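Local coordinates for probable glucarate dehydratase (Mycobacterium smegmatis str. MC2 155, PDB 3VDG), which probably dehydrates glucarate or a related sugar diacid, as a metal-dependent member of the enolase superfamily, at residues L328-C333 / T362-Y367. Sequence-based numbering, arbitrary orientation.
Sequences LLAGIC and TPNLTY
Asn364 meets Ala330 at its carbonyl and its methyl, through one hydrogen bond and one packing contact. Its amide nitrogen ND2 donates the bond to Ala330 O, 3.0 Å away, with an N-H...O angle of 153°. The donor sits above the carbonyl plane, 36° out of it. The other branch of the amide, Asn364 OD1, lies 3.8 Å from Ala330 CB. The methyl CG2 of Thr362 meets Ala330 CB at 3.6 Å. Cys333 adds a looser touch, its CB 4.4 Å from Asn364 ND2.

Thr362 and Asn364 are the first and third residues of a type I turn, closed by Leu365 N to Thr362 O at 3.2 Å. With chi1 at -59°, Thr362 OG1 lies anti to the carbonyl carbon and bonds Leu358 O in the preceding helix, while CG2 faces Ala330. Arg164 holds the turn through Thr362 O and Pro363 O. Ala330 and Thr362 both pack on Leu340 of strand 339-342.

The contact joins helix 323-336 to the loop after helix 349-360, in the enolase-type barrel domain. A side-chain amide bonds a main-chain carbonyl, so the link uses no polar side chain of the helix. It helps hold the turn against the helix, together with Arg164 and the shared packing on Leu340.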
# COMPACT_ATOMS: atom_id res chain seq x y z
N LEU A 328 1.25 -0.72 3.50
CA LEU A 328 0.42 0.39 3.05
C LEU A 328 0.71 1.63 3.91
O LEU A 328 0.95 2.71 3.38
CB LEU A 328 -1.06 0.04 3.11
CG LEU A 328 -2.02 1.24 2.98
CD1 LEU A 328 -1.85 1.96 1.64
CD2 LEU A 328 -3.46 0.79 3.18
N LEU A 329 0.73 1.46 5.23
CA LEU A 329 1.08 2.59 6.11
C LEU A 329 2.42 3.19 5.69
O LEU A 329 2.58 4.42 5.65
CB LEU A 329 1.17 2.12 7.58
CG LEU A 329 1.73 3.18 8.53
CD1 LEU A 329 0.80 4.39 8.60
CD2 LEU A 329 1.92 2.57 9.92
N ALA A 330 3.39 2.33 5.37
CA ALA A 330 4.73 2.81 5.02
C ALA A 330 4.67 3.69 3.77
O ALA A 330 5.33 4.73 3.72
CB ALA A 330 5.71 1.65 4.80
N GLY A 331 3.89 3.27 2.78
CA GLY A 331 3.74 4.02 1.53
C GLY A 331 3.00 5.34 1.75
O GLY A 331 3.32 6.35 1.15
N ILE A 332 2.03 5.34 2.65
CA ILE A 332 1.34 6.59 2.97
C ILE A 332 2.31 7.57 3.64
O ILE A 332 2.36 8.75 3.29
CB ILE A 332 0.13 6.37 3.90
CG1 ILE A 332 -0.97 5.60 3.17
CG2 ILE A 332 -0.41 7.70 4.39
CD1 ILE A 332 -2.02 5.00 4.11
N CYS A 333 3.10 7.09 4.60
CA CYS A 333 4.11 7.92 5.26
C CYS A 333 5.09 8.50 4.25
O CYS A 333 5.39 9.71 4.26
CB CYS A 333 4.87 7.14 6.33
SG CYS A 333 3.81 6.83 7.77
N THR A 362 10.77 -2.97 3.77
CA THR A 362 10.23 -1.61 3.75
C THR A 362 11.36 -0.62 3.48
O THR A 362 12.18 -0.36 4.35
CB THR A 362 9.55 -1.29 5.09
OG1 THR A 362 8.50 -2.24 5.30
CG2 THR A 362 8.93 0.12 5.06
N PRO A 363 11.39 -0.05 2.27
CA PRO A 363 12.52 0.83 1.92
C PRO A 363 12.68 1.99 2.91
O PRO A 363 13.80 2.30 3.31
CB PRO A 363 12.16 1.34 0.50
CG PRO A 363 11.15 0.37 -0.01
CD PRO A 363 10.41 -0.19 1.18
N ASN A 364 11.57 2.62 3.32
CA ASN A 364 11.66 3.83 4.16
C ASN A 364 11.63 3.57 5.67
O ASN A 364 11.48 4.50 6.47
CB ASN A 364 10.59 4.87 3.77
CG ASN A 364 9.16 4.32 3.88
OD1 ASN A 364 8.93 3.16 3.56
ND2 ASN A 364 8.21 5.16 4.31
N LEU A 365 11.76 2.31 6.09
CA LEU A 365 11.87 2.03 7.53
C LEU A 365 13.34 1.99 7.87
O LEU A 365 13.96 0.92 7.84
CB LEU A 365 11.20 0.72 7.94
CG LEU A 365 10.70 0.73 9.40
CD1 LEU A 365 9.85 -0.49 9.74
CD2 LEU A 365 11.86 0.87 10.38
N THR A 366 13.91 3.16 8.17
CA THR A 366 15.35 3.28 8.37
C THR A 366 15.74 3.51 9.84
O THR A 366 16.88 3.26 10.21
CB THR A 366 15.92 4.42 7.50
OG1 THR A 366 15.14 5.60 7.70
CG2 THR A 366 15.85 4.01 6.02
N TYR A 367 14.80 3.97 10.66
CA TYR A 367 15.02 4.02 12.11
C TYR A 367 15.12 2.62 12.69
O TYR A 367 14.46 1.69 12.22
CB TYR A 367 13.88 4.75 12.83
CG TYR A 367 13.81 6.24 12.58
CD1 TYR A 367 14.82 7.09 13.04
CD2 TYR A 367 12.74 6.79 11.90
CE1 TYR A 367 14.76 8.45 12.82
CE2 TYR A 367 12.67 8.16 11.69
CZ TYR A 367 13.67 8.98 12.15
OH TYR A 367 13.59 10.33 11.92